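Local coordinates for DNA ligase (Aquifex aeolicus, PDB 3QWU), which probably joins nucleic acid ends through an adenylated intermediate, as a putative ATP-dependent ligase that binds adenosine and calcium, at residues Arg59-Glu64 / Ile259-Leu264. Numbering follows the deposited sequence.
Sequences RIFLLE and ILRLVL
The turn that leads from strand 58-60, where the mixed sheet of what is probably the adenylation domain continues antiparallel into the second subunit, into helix 63-70 packs here against helix 254-269 of the C-terminal region. F61 leans toward the helix, its CG anti to the carbonyl carbon (chi1 -76°). R261 CG sits over one face of that ring, 3.9 Å from its centroid, in a CH-pi contact, while L260 O lies at the ring edge, 3.7 Å from F61 CD2. L264 CD1 reaches the same F61 CD2 at 3.7 Å, and L62 CD2 rests against the carbonyl O of L264. Beyond the ring, R261 runs extended from CG to NE and lays its guanidinium flat on that of R59, whose chain bends at chi3; the centres are 3.5 Å apart and the planes 17° from parallel. A water ties the backbones together, donating to F61 O (2.9 Å) and to R261 O (2.7 Å). N257 OD1 accepts from R261 NH2 and N236 OD1 from R261 NH1, bonds that would hold this guanidinium in its plane. R59 NH2 and R261 NH2, both donors, stand 3.0 Å apart, a like-charge stack about 6 Å from bound adenosine that those amide oxygens and nearby D239 would partly offset.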
ATOM      1  N   ARG A  59      -6.119  -6.997 -17.099  1.00 38.11           N
ATOM      2  CA  ARG A  59      -6.492  -8.002 -16.159  1.00 37.30           C
ATOM      3  C   ARG A  59      -7.986  -7.879 -15.980  1.00 35.92           C
ATOM      4  O   ARG A  59      -8.467  -6.792 -15.760  1.00 34.97           O
ATOM      5  CB  ARG A  59      -5.773  -7.701 -14.826  1.00 38.40           C
ATOM      6  CG  ARG A  59      -5.412  -8.924 -13.947  1.00 41.11           C
ATOM      7  CD  ARG A  59      -4.402  -8.626 -12.792  1.00 43.85           C
ATOM      8  NE  ARG A  59      -3.005  -9.104 -12.992  1.00 46.55           N
ATOM      9  CZ  ARG A  59      -1.939  -8.283 -13.145  1.00 53.06           C
ATOM     10  NH1 ARG A  59      -0.722  -8.792 -13.298  1.00 53.53           N
ATOM     11  NH2 ARG A  59      -2.056  -6.927 -13.162  1.00 55.72           N
ATOM     12  N   ILE A  60      -8.721  -8.980 -16.101  1.00 34.05           N
ATOM     13  CA  ILE A  60     -10.083  -9.037 -15.588  1.00 33.51           C
ATOM     14  C   ILE A  60     -10.066  -9.667 -14.202  1.00 32.61           C
ATOM     15  O   ILE A  60      -9.249 -10.590 -13.896  1.00 31.81           O
ATOM     16  CB  ILE A  60     -11.101  -9.836 -16.472  1.00 33.77           C
ATOM     17  CG1 ILE A  60     -10.559 -11.180 -16.933  1.00 34.11           C
ATOM     18  CG2 ILE A  60     -11.508  -9.037 -17.650  1.00 34.84           C
ATOM     19  CD1 ILE A  60     -11.511 -11.986 -17.884  1.00 31.93           C
ATOM     20  N   PHE A  61     -11.003  -9.204 -13.377  1.00 32.70           N
ATOM     21  CA  PHE A  61     -11.126  -9.635 -11.976  1.00 31.50           C
ATOM     22  C   PHE A  61     -12.299 -10.586 -11.806  1.00 31.95           C
ATOM     23  O   PHE A  61     -12.338 -11.351 -10.827  1.00 32.38           O
ATOM     24  CB  PHE A  61     -11.325  -8.430 -11.060  1.00 31.66           C
ATOM     25  CG  PHE A  61     -10.058  -7.605 -10.802  1.00 31.68           C
ATOM     26  CD1 PHE A  61      -9.274  -7.109 -11.855  1.00 30.46           C
ATOM     27  CD2 PHE A  61      -9.709  -7.271  -9.487  1.00 30.28           C
ATOM     28  CE1 PHE A  61      -8.109  -6.342 -11.593  1.00 30.58           C
ATOM     29  CE2 PHE A  61      -8.563  -6.505  -9.201  1.00 30.09           C
ATOM     30  CZ  PHE A  61      -7.761  -6.030 -10.269  1.00 30.97           C
ATOM     31  N   LEU A  62     -13.265 -10.531 -12.724  1.00 32.55           N
ATOM     32  CA  LEU A  62     -14.436 -11.432 -12.674  1.00 33.87           C
ATOM     33  C   LEU A  62     -14.300 -12.265 -13.903  1.00 33.87           C
ATOM     34  O   LEU A  62     -14.155 -11.746 -14.999  1.00 34.24           O
ATOM     35  CB  LEU A  62     -15.770 -10.672 -12.655  1.00 34.11           C
ATOM     36  CG  LEU A  62     -16.178 -10.091 -11.297  1.00 36.30           C
ATOM     37  CD1 LEU A  62     -17.470  -9.245 -11.356  1.00 35.28           C
ATOM     38  CD2 LEU A  62     -16.352 -11.209 -10.278  1.00 35.75           C
ATOM     39  N   LEU A  63     -14.226 -13.567 -13.730  1.00 34.62           N
ATOM     40  CA  LEU A  63     -13.936 -14.427 -14.877  1.00 35.26           C
ATOM     41  C   LEU A  63     -15.149 -14.402 -15.815  1.00 36.37           C
ATOM     42  O   LEU A  63     -15.024 -14.125 -17.002  1.00 36.61           O
ATOM     43  CB  LEU A  63     -13.594 -15.847 -14.408  1.00 34.65           C
ATOM     44  CG  LEU A  63     -13.185 -16.924 -15.397  1.00 36.35           C
ATOM     45  CD1 LEU A  63     -12.089 -16.481 -16.345  1.00 33.76           C
ATOM     46  CD2 LEU A  63     -12.701 -18.137 -14.550  1.00 37.02           C
ATOM     47  N   GLU A  64     -16.328 -14.666 -15.283  1.00 37.39           N
ATOM     48  CA  GLU A  64     -17.494 -14.850 -16.149  1.00 38.86           C
ATOM     49  C   GLU A  64     -17.934 -13.545 -16.837  1.00 39.86           C
ATOM     50  O   GLU A  64     -18.084 -13.484 -18.095  1.00 41.21           O
ATOM     51  CB  GLU A  64     -18.669 -15.407 -15.368  1.00 39.46           C
ATOM     52  CG  GLU A  64     -19.918 -15.512 -16.286  1.00 42.75           C
ATOM     53  CD  GLU A  64     -20.980 -16.465 -15.783  1.00 45.00           C
ATOM     54  OE1 GLU A  64     -20.862 -16.993 -14.660  1.00 46.32           O
ATOM     55  OE2 GLU A  64     -21.975 -16.652 -16.505  1.00 49.05           O
ATOM     56  N   ILE A 259      -5.506  -7.528  -3.341  1.00 37.93           N
ATOM     57  CA  ILE A 259      -6.581  -7.878  -2.444  1.00 36.44           C
ATOM     58  C   ILE A 259      -7.920  -7.905  -3.160  1.00 35.77           C
ATOM     59  O   ILE A 259      -8.695  -8.842  -2.981  1.00 34.90           O
ATOM     60  CB  ILE A 259      -6.640  -6.904  -1.235  1.00 36.10           C
ATOM     61  CG1 ILE A 259      -5.381  -7.104  -0.390  1.00 36.15           C
ATOM     62  CG2 ILE A 259      -7.870  -7.157  -0.426  1.00 34.40           C
ATOM     63  CD1 ILE A 259      -4.877  -5.857   0.279  1.00 36.37           C
ATOM     64  N   LEU A 260      -8.198  -6.862  -3.950  1.00 35.00           N
ATOM     65  CA  LEU A 260      -9.368  -6.871  -4.810  1.00 34.79           C
ATOM     66  C   LEU A 260      -9.404  -8.092  -5.732  1.00 33.45           C
ATOM     67  O   LEU A 260     -10.472  -8.555  -6.081  1.00 33.85           O
ATOM     68  CB  LEU A 260      -9.498  -5.570  -5.629  1.00 35.73           C
ATOM     69  CG  LEU A 260     -10.247  -4.443  -4.872  1.00 36.76           C
ATOM     70  CD1 LEU A 260     -10.265  -3.091  -5.592  1.00 36.64           C
ATOM     71  CD2 LEU A 260     -11.619  -4.905  -4.620  1.00 37.57           C
ATOM     72  N   ARG A 261      -8.264  -8.584  -6.177  1.00 31.77           N
ATOM     73  CA  ARG A 261      -8.295  -9.802  -6.997  1.00 31.88           C
ATOM     74  C   ARG A 261      -8.831 -10.977  -6.181  1.00 30.49           C
ATOM     75  O   ARG A 261      -9.652 -11.723  -6.640  1.00 29.49           O
ATOM     76  CB  ARG A 261      -6.927 -10.152  -7.520  1.00 30.71           C
ATOM     77  CG  ARG A 261      -6.470  -9.275  -8.664  1.00 33.18           C
ATOM     78  CD  ARG A 261      -4.932  -9.577  -8.899  1.00 36.91           C
ATOM     79  NE  ARG A 261      -4.183  -8.421  -9.421  1.00 35.50           N
ATOM     80  CZ  ARG A 261      -2.912  -8.464  -9.731  1.00 34.96           C
ATOM     81  NH1 ARG A 261      -2.204  -9.596  -9.603  1.00 36.53           N
ATOM     82  NH2 ARG A 261      -2.358  -7.391 -10.220  1.00 39.41           N
ATOM     83  N   LEU A 262      -8.361 -11.106  -4.952  1.00 30.66           N
ATOM     84  CA  LEU A 262      -8.806 -12.177  -4.074  0.50 30.76           C
ATOM     85  C   LEU A 262     -10.256 -11.935  -3.664  1.00 31.58           C
ATOM     86  O   LEU A 262     -11.067 -12.839  -3.732  1.00 32.40           O
ATOM     87  CB  LEU A 262      -7.902 -12.282  -2.853  0.50 30.77           C
ATOM     88  CG  LEU A 262      -8.237 -13.383  -1.831  0.50 31.28           C
ATOM     89  CD1 LEU A 262      -7.937 -14.788  -2.356  0.50 31.32           C
ATOM     90  CD2 LEU A 262      -7.476 -13.132  -0.543  0.50 30.41           C
ATOM     91  N   VAL A 263     -10.596 -10.706  -3.305  1.00 31.87           N
ATOM     92  CA  VAL A 263     -11.953 -10.443  -2.876  1.00 33.42           C
ATOM     93  C   VAL A 263     -12.973 -10.674  -3.976  1.00 33.41           C
ATOM     94  O   VAL A 263     -14.008 -11.288  -3.728  1.00 34.07           O
ATOM     95  CB  VAL A 263     -12.131  -9.028  -2.286  1.00 34.19           C
ATOM     96  CG1 VAL A 263     -13.569  -8.824  -1.877  1.00 35.82           C
ATOM     97  CG2 VAL A 263     -11.270  -8.861  -1.081  1.00 33.33           C
ATOM     98  N   LEU A 264     -12.693 -10.221  -5.186  1.00 32.50           N
ATOM     99  CA  LEU A 264     -13.640 -10.448  -6.293  1.00 33.54           C
ATOM    100  C   LEU A 264     -13.793 -11.903  -6.759  1.00 32.70           C
ATOM    101  O   LEU A 264     -14.858 -12.268  -7.228  1.00 32.77           O
ATOM    102  CB  LEU A 264     -13.390  -9.485  -7.464  1.00 34.24           C
ATOM    103  CG  LEU A 264     -13.740  -8.032  -7.063  1.00 34.82           C
ATOM    104  CD1 LEU A 264     -13.143  -7.094  -8.037  1.00 38.06           C
ATOM    105  CD2 LEU A 264     -15.239  -7.852  -6.993  1.00 37.99           C
TER
HETATM  106  O   HOH W   1      -9.868 -11.887  -9.344  1.00 29.76           O